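Local coordinates for protein type III effector HopA1 (Pseudomonas syringae pv. tomato str. DC3000, PDB 4RSX) that acts as a type III secretion effector, probably delivered by the bacterium into plant cells, and is represented here by the C-terminal two thirds of the protein, at residues 6-9 with 10-13; 25-28 with 29-32; 99-102 with 103-107; 152-155 with 156-159; 230-233 with 234-238. All coordinates share one frame; numbering follows the deposited sequence.

Contact 1 (6-9 with 10-13); sequences STFN and SFHE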
loop_
_atom_site.group_PDB
_atom_site.type_symbol
_atom_site.label_atom_id
_atom_site.label_comp_id
_atom_site.label_asym_id
_atom_site.label_seq_id
_atom_site.Cartn_x
_atom_site.Cartn_y
_atom_site.Cartn_z
ATOM N N SER A 6 -7.476 -16.157 -7.904
ATOM C CA SER A 6 -8.211 -14.905 -7.946
ATOM C C SER A 6 -7.250 -13.746 -8.227
ATOM O O SER A 6 -7.538 -12.843 -9.017
ATOM C CB SER A 6 -8.937 -14.713 -6.608
ATOM O OG SER A 6 -9.521 -13.424 -6.502
ATOM N N THR A 7 -6.091 -13.794 -7.586
ATOM C CA THR A 7 -5.075 -12.767 -7.760
ATOM C C THR A 7 -4.528 -12.733 -9.198
ATOM O O THR A 7 -4.411 -11.672 -9.796
ATOM C CB THR A 7 -3.936 -12.967 -6.740
ATOM O OG1 THR A 7 -4.487 -12.942 -5.411
ATOM C CG2 THR A 7 -2.879 -11.875 -6.891
ATOM N N PHE A 8 -4.196 -13.895 -9.748
ATOM C CA PHE A 8 -3.692 -13.932 -11.103
ATOM C C PHE A 8 -4.748 -13.453 -12.098
ATOM O O PHE A 8 -4.428 -12.724 -13.056
ATOM C CB PHE A 8 -3.210 -15.328 -11.487
ATOM C CG PHE A 8 -2.621 -15.369 -12.854
ATOM C CD1 PHE A 8 -1.261 -15.164 -13.034
ATOM C CD2 PHE A 8 -3.437 -15.524 -13.982
ATOM C CE1 PHE A 8 -0.709 -15.145 -14.310
ATOM C CE2 PHE A 8 -2.896 -15.504 -15.251
ATOM C CZ PHE A 8 -1.519 -15.320 -15.417
ATOM N N ASN A 9 -5.995 -13.870 -11.895
ATOM C CA ASN A 9 -7.074 -13.469 -12.806
ATOM C C ASN A 9 -7.304 -11.954 -12.879
ATOM O O ASN A 9 -7.655 -11.432 -13.940
ATOM C CB ASN A 9 -8.396 -14.201 -12.485
ATOM C CG ASN A 9 -8.321 -15.715 -12.744
ATOM O OD1 ASN A 9 -7.518 -16.193 -13.562
ATOM N ND2 ASN A 9 -9.170 -16.475 -12.042
ATOM N N SER A 10 -7.126 -11.240 -11.768
ATOM C CA SER A 10 -7.280 -9.771 -11.814
ATOM C C SER A 10 -6.072 -9.141 -12.510
ATOM O O SER A 10 -6.194 -8.132 -13.196
ATOM C CB SER A 10 -7.449 -9.168 -10.413
ATOM O OG SER A 10 -6.206 -9.148 -9.710
ATOM N N PHE A 11 -4.906 -9.754 -12.329
ATOM C CA PHE A 11 -3.699 -9.360 -13.047
ATOM C C PHE A 11 -3.870 -9.605 -14.544
ATOM O O PHE A 11 -3.540 -8.747 -15.371
ATOM C CB PHE A 11 -2.501 -10.147 -12.506
ATOM C CG PHE A 11 -1.195 -9.850 -13.209
ATOM C CD1 PHE A 11 -0.603 -8.601 -13.109
ATOM C CD2 PHE A 11 -0.561 -10.828 -13.962
ATOM C CE1 PHE A 11 0.604 -8.322 -13.752
ATOM C CE2 PHE A 11 0.649 -10.556 -14.613
ATOM C CZ PHE A 11 1.228 -9.297 -14.504
ATOM N N HIS A 12 -4.391 -10.773 -14.899
ATOM C CA HIS A 12 -4.599 -11.094 -16.308
ATOM C C HIS A 12 -5.603 -10.147 -16.989
ATOM O O HIS A 12 -5.375 -9.691 -18.111
ATOM C CB HIS A 12 -5.023 -12.558 -16.479
ATOM C CG HIS A 12 -5.097 -12.994 -17.907
ATOM N ND1 HIS A 12 -4.044 -13.601 -18.558
ATOM C CD2 HIS A 12 -6.092 -12.888 -18.822
ATOM C CE1 HIS A 12 -4.393 -13.867 -19.805
ATOM N NE2 HIS A 12 -5.629 -13.443 -19.991
ATOM N N GLU A 13 -6.705 -9.844 -16.309
ATOM C CA GLU A 13 -7.670 -8.862 -16.828
ATOM C C GLU A 13 -7.025 -7.502 -17.143
ATOM O O GLU A 13 -7.218 -6.941 -18.231
ATOM C CB GLU A 13 -8.839 -8.671 -15.851
ATOM C CG GLU A 13 -9.826 -7.585 -16.304
ATOM C CD GLU A 13 -10.419 -7.875 -17.682
ATOM O OE1 GLU A 13 -10.587 -9.066 -18.020
ATOM O OE2 GLU A 13 -10.718 -6.918 -18.438
#

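Contact 2 (25-28 with 29-32); sequences SRMD and IYKI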
loop_
_atom_site.group_PDB
_atom_site.type_symbol
_atom_site.label_atom_id
_atom_site.label_comp_id
_atom_site.label_asym_id
_atom_site.label_seq_id
_atom_site.Cartn_x
_atom_site.Cartn_y
_atom_site.Cartn_z
ATOM N N SER A 25 2.244 2.684 -23.357
ATOM C CA SER A 25 3.461 2.954 -22.597
ATOM C C SER A 25 3.363 2.284 -21.231
ATOM O O SER A 25 2.293 1.794 -20.852
ATOM C CB SER A 25 3.635 4.453 -22.390
ATOM O OG SER A 25 2.736 4.929 -21.401
ATOM N N ARG A 26 4.465 2.276 -20.485
ATOM C CA ARG A 26 4.430 1.757 -19.123
ATOM C C ARG A 26 3.458 2.580 -18.287
ATOM O O ARG A 26 2.714 2.028 -17.467
ATOM C CB ARG A 26 5.831 1.733 -18.488
ATOM C CG ARG A 26 6.734 0.621 -19.028
ATOM C CD ARG A 26 8.188 0.763 -18.550
ATOM N NE ARG A 26 8.794 1.986 -19.065
ATOM C CZ ARG A 26 9.015 3.091 -18.354
ATOM N NH1 ARG A 26 8.726 3.149 -17.058
ATOM N NH2 ARG A 26 9.560 4.144 -18.943
ATOM N N MET A 27 3.451 3.892 -18.521
ATOM C CA MET A 27 2.534 4.804 -17.837
ATOM C C MET A 27 1.059 4.541 -18.183
ATOM O O MET A 27 0.188 4.603 -17.303
ATOM C CB MET A 27 2.896 6.258 -18.148
ATOM C CG MET A 27 2.206 7.279 -17.264
ATOM S SD MET A 27 2.629 7.063 -15.520
ATOM C CE MET A 27 4.415 7.098 -15.595
ATOM N N ASP A 28 0.781 4.243 -19.451
ATOM C CA ASP A 28 -0.575 3.883 -19.859
ATOM C C ASP A 28 -1.041 2.679 -19.051
ATOM O O ASP A 28 -2.113 2.701 -18.431
ATOM C CB ASP A 28 -0.621 3.520 -21.345
ATOM C CG ASP A 28 -0.468 4.721 -22.243
ATOM O OD1 ASP A 28 -0.889 5.824 -21.831
ATOM O OD2 ASP A 28 0.073 4.552 -23.361
ATOM N N ILE A 29 -0.214 1.636 -19.057
ATOM C CA ILE A 29 -0.522 0.411 -18.343
ATOM C C ILE A 29 -0.756 0.723 -16.874
ATOM O O ILE A 29 -1.711 0.234 -16.275
ATOM C CB ILE A 29 0.601 -0.623 -18.525
ATOM C CG1 ILE A 29 0.715 -0.979 -20.011
ATOM C CG2 ILE A 29 0.352 -1.855 -17.656
ATOM C CD1 ILE A 29 1.946 -1.769 -20.369
ATOM N N TYR A 30 0.088 1.587 -16.320
ATOM C CA TYR A 30 -0.004 1.991 -14.921
ATOM C C TYR A 30 -1.298 2.764 -14.580
ATOM O O TYR A 30 -1.866 2.596 -13.484
ATOM C CB TYR A 30 1.235 2.820 -14.566
ATOM C CG TYR A 30 1.232 3.374 -13.169
ATOM C CD1 TYR A 30 1.186 2.527 -12.066
ATOM C CD2 TYR A 30 1.292 4.748 -12.946
ATOM C CE1 TYR A 30 1.188 3.030 -10.775
ATOM C CE2 TYR A 30 1.301 5.267 -11.656
ATOM C CZ TYR A 30 1.253 4.403 -10.573
ATOM O OH TYR A 30 1.250 4.913 -9.292
ATOM N N LYS A 31 -1.758 3.611 -15.503
ATOM C CA LYS A 31 -2.961 4.406 -15.246
ATOM C C LYS A 31 -4.208 3.541 -15.075
ATOM O O LYS A 31 -5.118 3.920 -14.344
ATOM C CB LYS A 31 -3.175 5.462 -16.331
ATOM C CG LYS A 31 -2.221 6.664 -16.221
ATOM C CD LYS A 31 -2.462 7.678 -17.354
ATOM C CE LYS A 31 -1.460 8.830 -17.292
ATOM N NZ LYS A 31 -1.371 9.574 -18.586
ATOM N N ILE A 32 -4.239 2.382 -15.734
ATOM C CA ILE A 32 -5.333 1.427 -15.531
ATOM C C ILE A 32 -5.415 0.970 -14.068
ATOM O O ILE A 32 -6.506 0.869 -13.506
ATOM C CB ILE A 32 -5.215 0.196 -16.447
ATOM C CG1 ILE A 32 -5.154 0.624 -17.919
ATOM C CG2 ILE A 32 -6.389 -0.742 -16.220
ATOM C CD1 ILE A 32 -4.673 -0.474 -18.844
#

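Contact 3 (99-102 with 103-107); sequences IIPK and HERRE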
loop_
_atom_site.group_PDB
_atom_site.type_symbol
_atom_site.label_atom_id
_atom_site.label_comp_id
_atom_site.label_asym_id
_atom_site.label_seq_id
_atom_site.Cartn_x
_atom_site.Cartn_y
_atom_site.Cartn_z
ATOM N N ILE A 99 4.596 6.459 9.703
ATOM C CA ILE A 99 4.581 6.160 11.118
ATOM C C ILE A 99 5.747 5.222 11.361
ATOM O O ILE A 99 5.773 4.114 10.822
ATOM C CB ILE A 99 3.302 5.408 11.459
ATOM C CG1 ILE A 99 2.086 6.202 10.967
ATOM C CG2 ILE A 99 3.234 5.109 12.953
ATOM C CD1 ILE A 99 0.788 5.375 10.930
ATOM N N ILE A 100 6.715 5.654 12.161
ATOM C CA ILE A 100 7.938 4.884 12.356
ATOM C C ILE A 100 8.209 4.631 13.835
ATOM O O ILE A 100 7.832 5.442 14.692
ATOM C CB ILE A 100 9.166 5.606 11.749
ATOM C CG1 ILE A 100 9.549 6.816 12.598
ATOM C CG2 ILE A 100 8.881 6.047 10.323
ATOM C CD1 ILE A 100 10.627 7.660 11.965
ATOM N N PRO A 101 8.864 3.497 14.142
ATOM C CA PRO A 101 9.299 3.289 15.528
ATOM C C PRO A 101 10.441 4.245 15.808
ATOM O O PRO A 101 11.194 4.581 14.871
ATOM C CB PRO A 101 9.823 1.852 15.526
ATOM C CG PRO A 101 10.310 1.638 14.080
ATOM C CD PRO A 101 9.311 2.420 13.236
ATOM N N LYS A 102 10.548 4.680 17.063
ATOM C CA LYS A 102 11.623 5.555 17.527
ATOM C C LYS A 102 12.996 4.999 17.141
ATOM O O LYS A 102 13.868 5.724 16.647
ATOM C CB LYS A 102 11.502 5.710 19.050
ATOM C CG LYS A 102 12.561 6.571 19.728
ATOM C CD LYS A 102 12.277 6.633 21.232
ATOM C CE LYS A 102 13.457 7.186 22.029
ATOM N NZ LYS A 102 13.335 6.848 23.484
ATOM N N HIS A 103 13.185 3.703 17.352
ATOM C CA HIS A 103 14.433 3.068 16.955
ATOM C C HIS A 103 14.253 2.347 15.628
ATOM O O HIS A 103 13.569 1.330 15.547
ATOM C CB HIS A 103 14.931 2.117 18.044
ATOM C CG HIS A 103 15.180 2.795 19.355
ATOM N ND1 HIS A 103 16.168 3.745 19.528
ATOM C CD2 HIS A 103 14.559 2.677 20.554
ATOM C CE1 HIS A 103 16.150 4.173 20.777
ATOM N NE2 HIS A 103 15.185 3.543 21.422
ATOM N N GLU A 104 14.884 2.895 14.597
ATOM C CA GLU A 104 14.794 2.382 13.231
ATOM C C GLU A 104 15.014 0.870 13.125
ATOM O O GLU A 104 15.910 0.324 13.759
ATOM C CB GLU A 104 15.797 3.119 12.330
ATOM C CG GLU A 104 15.811 2.636 10.887
ATOM C CD GLU A 104 16.660 3.503 9.990
ATOM O OE1 GLU A 104 16.080 4.306 9.231
ATOM O OE2 GLU A 104 17.902 3.383 10.039
ATOM N N ARG A 105 14.186 0.211 12.318
ATOM C CA ARG A 105 14.329 -1.218 12.053
ATOM C C ARG A 105 14.813 -1.426 10.617
ATOM O O ARG A 105 14.250 -0.854 9.690
ATOM C CB ARG A 105 12.991 -1.922 12.298
ATOM C CG ARG A 105 12.467 -1.697 13.718
ATOM C CD ARG A 105 11.044 -2.179 13.909
ATOM N NE ARG A 105 10.578 -1.918 15.276
ATOM C CZ ARG A 105 9.306 -1.739 15.622
ATOM N NH1 ARG A 105 8.346 -1.806 14.696
ATOM N NH2 ARG A 105 8.996 -1.499 16.898
ATOM N N ARG A 106 15.870 -2.220 10.438
ATOM C CA ARG A 106 16.410 -2.504 9.098
ATOM C C ARG A 106 15.341 -3.174 8.232
ATOM O O ARG A 106 14.575 -4.018 8.722
ATOM C CB ARG A 106 17.669 -3.394 9.194
ATOM C CG ARG A 106 18.279 -3.827 7.848
ATOM C CD ARG A 106 19.304 -4.970 8.006
ATOM N NE ARG A 106 19.491 -5.744 6.765
ATOM C CZ ARG A 106 19.038 -6.988 6.555
ATOM N NH1 ARG A 106 18.369 -7.641 7.505
ATOM N NH2 ARG A 106 19.263 -7.596 5.391
ATOM N N GLU A 107 15.270 -2.782 6.959
ATOM C CA GLU A 107 14.328 -3.395 6.009
ATOM C C GLU A 107 14.969 -4.574 5.285
ATOM O O GLU A 107 16.104 -4.459 4.808
ATOM C CB GLU A 107 13.884 -2.380 4.947
ATOM C CG GLU A 107 13.073 -1.186 5.459
ATOM C CD GLU A 107 12.748 -0.189 4.336
ATOM O OE1 GLU A 107 13.061 -0.499 3.164
ATOM O OE2 GLU A 107 12.185 0.898 4.609
#

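Contact 4 (152-155 with 156-159); sequences GQMT and DSAV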
loop_
_atom_site.group_PDB
_atom_site.type_symbol
_atom_site.label_atom_id
_atom_site.label_comp_id
_atom_site.label_asym_id
_atom_site.label_seq_id
_atom_site.Cartn_x
_atom_site.Cartn_y
_atom_site.Cartn_z
ATOM N N GLY A 152 -9.232 7.222 1.201
ATOM C CA GLY A 152 -10.390 6.587 0.592
ATOM C C GLY A 152 -10.437 6.759 -0.917
ATOM O O GLY A 152 -11.301 6.183 -1.586
ATOM N N GLN A 153 -9.502 7.539 -1.458
ATOM C CA GLN A 153 -9.445 7.780 -2.901
ATOM C C GLN A 153 -8.213 7.186 -3.582
ATOM O O GLN A 153 -8.057 7.309 -4.797
ATOM C CB GLN A 153 -9.464 9.281 -3.190
ATOM C CG GLN A 153 -10.794 9.965 -2.987
ATOM C CD GLN A 153 -10.629 11.460 -2.764
ATOM O OE1 GLN A 153 -11.120 12.003 -1.775
ATOM N NE2 GLN A 153 -9.923 12.129 -3.673
ATOM N N MET A 154 -7.331 6.570 -2.800
ATOM C CA MET A 154 -6.080 6.021 -3.324
ATOM C C MET A 154 -6.087 4.511 -3.213
ATOM O O MET A 154 -6.809 3.952 -2.388
ATOM C CB MET A 154 -4.880 6.523 -2.516
ATOM C CG MET A 154 -4.911 7.979 -2.151
ATOM S SD MET A 154 -5.234 8.983 -3.602
ATOM C CE MET A 154 -3.882 8.478 -4.669
ATOM N N THR A 155 -5.257 3.847 -4.013
ATOM C CA THR A 155 -5.071 2.409 -3.856
ATOM C C THR A 155 -4.260 2.126 -2.605
ATOM O O THR A 155 -4.293 1.018 -2.081
ATOM C CB THR A 155 -4.357 1.791 -5.053
ATOM O OG1 THR A 155 -3.118 2.482 -5.276
ATOM C CG2 THR A 155 -5.239 1.882 -6.311
ATOM N N ASP A 156 -3.549 3.138 -2.119
ATOM C CA ASP A 156 -2.654 2.966 -0.975
ATOM C C ASP A 156 -2.877 4.012 0.139
ATOM O O ASP A 156 -1.932 4.667 0.582
ATOM C CB ASP A 156 -1.180 2.944 -1.445
ATOM C CG ASP A 156 -0.784 4.215 -2.194
ATOM O OD1 ASP A 156 -1.692 4.999 -2.570
ATOM O OD2 ASP A 156 0.432 4.434 -2.412
ATOM N N SER A 157 -4.122 4.146 0.599
ATOM C CA SER A 157 -4.461 5.072 1.683
ATOM C C SER A 157 -3.753 4.728 2.995
ATOM O O SER A 157 -3.410 5.629 3.781
ATOM C CB SER A 157 -5.985 5.120 1.910
ATOM O OG SER A 157 -6.635 5.768 0.831
ATOM N N ALA A 158 -3.553 3.429 3.239
ATOM C CA ALA A 158 -2.823 2.975 4.429
ATOM C C ALA A 158 -2.074 1.668 4.169
ATOM O O ALA A 158 -2.663 0.685 3.699
ATOM C CB ALA A 158 -3.770 2.823 5.613
ATOM N N VAL A 159 -0.778 1.662 4.476
ATOM C CA VAL A 159 0.068 0.505 4.195
ATOM C C VAL A 159 1.031 0.217 5.368
ATOM O O VAL A 159 1.630 1.145 5.942
ATOM C CB VAL A 159 0.906 0.684 2.877
ATOM C CG1 VAL A 159 1.635 -0.618 2.526
ATOM C CG2 VAL A 159 0.038 1.132 1.678
#

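Contact 5 (230-233 with 234-238); sequences DGMP and FLARL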
loop_
_atom_site.group_PDB
_atom_site.type_symbol
_atom_site.label_atom_id
_atom_site.label_comp_id
_atom_site.label_asym_id
_atom_site.label_seq_id
_atom_site.Cartn_x
_atom_site.Cartn_y
_atom_site.Cartn_z
ATOM N N ASP A 230 7.364 -12.375 -27.839
ATOM C CA ASP A 230 6.554 -12.961 -28.908
ATOM C C ASP A 230 6.847 -14.449 -29.096
ATOM O O ASP A 230 7.776 -14.987 -28.489
ATOM C CB ASP A 230 6.742 -12.191 -30.217
ATOM C CG ASP A 230 8.192 -12.116 -30.643
ATOM O OD1 ASP A 230 8.901 -13.147 -30.549
ATOM O OD2 ASP A 230 8.628 -11.024 -31.072
ATOM N N GLY A 231 6.055 -15.115 -29.931
ATOM C CA GLY A 231 6.264 -16.530 -30.174
ATOM C C GLY A 231 5.497 -17.459 -29.246
ATOM O O GLY A 231 5.477 -18.672 -29.464
ATOM N N MET A 232 4.869 -16.907 -28.209
ATOM C CA MET A 232 4.114 -17.725 -27.256
ATOM C C MET A 232 2.755 -17.079 -26.953
ATOM O O MET A 232 2.572 -15.890 -27.236
ATOM C CB MET A 232 4.931 -17.951 -25.974
ATOM C CG MET A 232 6.194 -17.115 -25.887
ATOM S SD MET A 232 7.357 -17.763 -24.667
ATOM C CE MET A 232 6.294 -17.909 -23.220
ATOM N N PRO A 233 1.789 -17.867 -26.425
ATOM C CA PRO A 233 0.491 -17.291 -26.024
ATOM C C PRO A 233 0.689 -16.160 -25.015
ATOM O O PRO A 233 1.692 -16.178 -24.275
ATOM C CB PRO A 233 -0.229 -18.467 -25.347
ATOM C CG PRO A 233 0.375 -19.694 -25.982
ATOM C CD PRO A 233 1.822 -19.336 -26.267
ATOM N N PHE A 234 -0.234 -15.198 -24.992
ATOM C CA PHE A 234 -0.122 -14.043 -24.112
ATOM C C PHE A 234 -0.123 -14.491 -22.651
ATOM O O PHE A 234 0.636 -13.974 -21.830
ATOM C CB PHE A 234 -1.253 -13.049 -24.396
ATOM C CG PHE A 234 -1.159 -11.776 -23.598
ATOM C CD1 PHE A 234 -2.253 -11.306 -22.884
ATOM C CD2 PHE A 234 0.034 -11.057 -23.541
ATOM C CE1 PHE A 234 -2.176 -10.125 -22.139
ATOM C CE2 PHE A 234 0.122 -9.872 -22.782
ATOM C CZ PHE A 234 -0.990 -9.411 -22.085
ATOM N N LEU A 235 -0.950 -15.486 -22.344
ATOM C CA LEU A 235 -1.007 -16.057 -21.002
ATOM C C LEU A 235 0.358 -16.592 -20.538
ATOM O O LEU A 235 0.793 -16.325 -19.409
ATOM C CB LEU A 235 -2.065 -17.164 -20.951
ATOM C CG LEU A 235 -2.162 -17.904 -19.622
ATOM C CD1 LEU A 235 -2.350 -16.909 -18.480
ATOM C CD2 LEU A 235 -3.307 -18.928 -19.643
ATOM N N ALA A 236 1.025 -17.346 -21.408
ATOM C CA ALA A 236 2.366 -17.848 -21.113
ATOM C C ALA A 236 3.406 -16.716 -21.017
ATOM O O ALA A 236 4.338 -16.790 -20.211
ATOM C CB ALA A 236 2.792 -18.885 -22.151
ATOM N N ARG A 237 3.253 -15.677 -21.833
ATOM C CA ARG A 237 4.183 -14.544 -21.778
ATOM C C ARG A 237 4.091 -13.796 -20.437
ATOM O O ARG A 237 5.106 -13.492 -19.828
ATOM C CB ARG A 237 3.985 -13.602 -22.978
ATOM C CG ARG A 237 4.525 -14.159 -24.318
ATOM C CD ARG A 237 4.344 -13.169 -25.467
ATOM N NE ARG A 237 3.028 -13.258 -26.103
ATOM C CZ ARG A 237 2.280 -12.206 -26.436
ATOM N NH1 ARG A 237 1.099 -12.382 -27.019
ATOM N NH2 ARG A 237 2.706 -10.974 -26.187
ATOM N N LEU A 238 2.870 -13.557 -19.962
ATOM C CA LEU A 238 2.647 -12.991 -18.631
ATOM C C LEU A 238 3.325 -13.793 -17.524
ATOM O O LEU A 238 4.065 -13.236 -16.702
ATOM C CB LEU A 238 1.155 -12.922 -18.340
ATOM C CG LEU A 238 0.453 -11.731 -18.971
ATOM C CD1 LEU A 238 -1.069 -11.885 -18.880
ATOM C CD2 LEU A 238 0.912 -10.456 -18.295
HETATM O O HOH W 1 0.666 -14.460 -29.561
#

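Contact 1 (6-9 with 10-13)
Ser6 and Ser10 meet through their backbones: the carbonyl O of Ser6 takes the amide of Ser10 N at 3.2 Å, the first of four i-to-i+4 bonds that run through this length of helix. Thr7 comes next. Its O receives Phe11 N at 3.2 Å and also has the hydroxyl of Ser10 close by, with OG 3.1 Å away; that proton has another acceptor within reach, and the same OG is bonded to the backbone N of Ser194, which links this turn of the helix to the loop before strand 196-199. Thr7 OG1 itself turns back to Ala3 O. At Phe8 the side chains take over. CG lies anti to the backbone N (chi1 -177°), which swings the ring up the helix toward the following turn: CE2 reaches His12 CB at 3.8 Å, while CE1 comes to 4.3 Å from Phe11 CD2. Both neighbours approach the ring at a slant. Phe8 O also accepts His12 N at 2.7 Å. Lys239 makes a cation-pi contact with the same ring. Asn9 closes the series, its O accepting Glu13 N at 3.0 Å, on the exposed side of the helix. Phe8 packs on Leu235 of helix 234-245, and Phe11 reaches both that helix and helix 215-228; together they form the buried stripe of an amphipathic alpha helix packed against neighbouring helices.

Contact 2 (25-28 with 29-32)
Met27 and Tyr30 both set CG anti to the backbone N (chi1 -168° and 177°), which sends the two side chains out from the helix in step. A bend at chi2 of Met27 then sets SD beside the ring. The sulfur stops 3.7 Å from Tyr30 CD2, near the plane of the ring and 76° off the normal, so this Met-aromatic contact is made at the edge. Met217 of helix 215-228 touches both residues. Lys31, one turn on from Met27, runs out extended and crosses its neighbour at a slant, with Lys31 CE 4.0 Å from Met27 CG.

The helix starts with a capping box. Ser25, at the N-cap, uses OG to accept the amide of Asp28 N at 2.8 Å, and Asp28 returns the favour by taking Ser25 N on OD2 at 2.9 Å, nearly straight but tilted out of the carboxylate plane on its anti side. Two amides at the helix start are thereby given acceptors, and the carboxylate would be expected to interact well with the helix dipole. Lys31 NZ stays 5.0 Å from Asp28 OD1, a loose electrostatic neighbour without contact. Behind the cap, Ile29 N bonds to Ser25 O at 3.1 Å, and the Ile29 side chain packs on Ala18 of helix 2-19 and Ser224 of helix 215-228. Arg26 reaches outward to a salt bridge with Glu221.

Contact 3 (99-102 with 103-107)
Pro101 and Arg105 make the main packing here, carbon against a flat cation. Pro101 CB sits over the centre of the guanidinium, 3.6 Å above its plane, and Pro101 CG lies 3.8 Å from Arg105 NE and 3.9 Å from Arg105 CD, so the pyrrolidine ring covers both the end of the arginine and the stem leading to it. Arg105 gets there by keeping CG anti to its carbonyl carbon (chi1 -57°) and then running extended to NE, which brings the chain back across the proline at a slant.

A second van der Waals contact joins neighbours in sequence. Lys102 and His103 extend alongside each other, with Lys102 CG over one face of the imidazole and Lys102 CE 4.1 Å from His103 NE2. Their polar ends stay apart: Lys102 NZ is 4.3 Å from His103 NE2, and the charge of the histidine is not known.

Hydrogen bonds contribute nothing between the two segments. Arg105 NH1 bonds elsewhere, to the backbone O of Ile134, near the end of helix 123-136, and to that of Ile140, where strand 140-146 starts. Pro101 also rests on Ile134. In the fold, this is the point where edge-proximal strand 96-101 gives way to an irregular connection that passes two strands of the antiparallel sheet before joining 111-116. The chemistry implies a division of labour: two carbonyls hold NH1 while proline covers one face, and the positive charge would probably be eased by the nearby helix C terminus.

Contact 4 (152-155 with 156-159)
Ser157 reaches back across the turn to Gly152, and its short side chain can be followed in two steps. CB comes first, 3.9 Å from Gly152 N. With chi1 at -70° the hydroxyl is then placed anti to the carbonyl carbon, aimed at the same amide: Ser157 OG accepts Gly152 N at 3.0 Å, and the N-H points almost straight at it (172°). The oxygen is also lined by Met154, whose CG lies 4.1 Å from Ser157 OG and whose O is 3.7 Å from it. Beyond CG the methionine chain bends away; the side chain also touches Ile146.

Two residues on from Met154, Asp156 turns back toward it. Its CG stands between the backbone N and the carbonyl carbon (chi1 58°), a crowded position that folds the carboxylate back over the preceding residues, with Asp156 OD1 3.5 Å from Met154 CB. OD2 makes a salt bridge to Lys144 on strand 140-146. The loop links strand 140-146 to its antiparallel neighbour 158-162, so it is the long connection of a beta hairpin; backbone bonds join Ser157 to Ile146 and Val159 to Lys144, and Gly152 to Ser40 outside the hairpin.

Chemically, one buried serine hydroxyl satisfies the amide of Gly152 and draws the loop shut just before the strand begins, while the aspartate ties the turn to the partner strand by charge.

Contact 5 (230-233 with 234-238)
Arg237 lies across Met232 at an angle, the two stems touching where Met232 CG comes 3.7 Å from Arg237 CG. From there the arginine bends at chi3 (-86°), turning its guanidinium back over the loop that precedes the helix. This points NE at the backbone of the same methionine: Arg237 NE donates to Met232 O at 2.9 Å. The oxygen is close to the guanidinium plane, at its edge, but the donor stands above the carbonyl plane, 40° out of it. A water adds a weak second link, 3.3 Å from both Met232 O and Arg237 NH1.

The flat cation also has a face in use. Phe234 sets CD2 3.6 Å above the guanidinium, offset toward its rim, and packs in turn against helix 2-19 at Lys16 and Glu19. Farther along its own chain, Met232 places CE 3.8 Å from Ala236 CB. Pro233 occupies the N-cap position, where its carbonyl begins the helical bonding by accepting Arg237 N at 2.9 Å; the proline ring is farther off, CD lying 4.3 Å from Ala236 CB.

The remaining arm, Arg237 NH2, bonds to Ala226 O of helix 215-228. One guanidinium therefore reaches two backbone carbonyls, one in the loop between consecutive helices and one in the C-terminal part of the helix before it, where a positive charge would be expected to be welcome.

Contact 1 lies in helix 2-19 and contact 2 begins the next helix, 26-35; all five follow in series, none nesting or crossing. Contact 3 then starts the connection that leaves strand 96-101, and contact 4 shuts the loop leading into strand 158-162. Both reach the same antiparallel sheet, their centres about 21 Å apart. Contact 5 opens the last helix, 234-245. Far from contact 1 in sequence, it touches it in space: Leu235 packs on Phe8 and His12, and Leu238 on Phe11 and His12. The helices of both chain ends, with contacts 1, 2 and 5, thus lie across the chain's centre from contact 3.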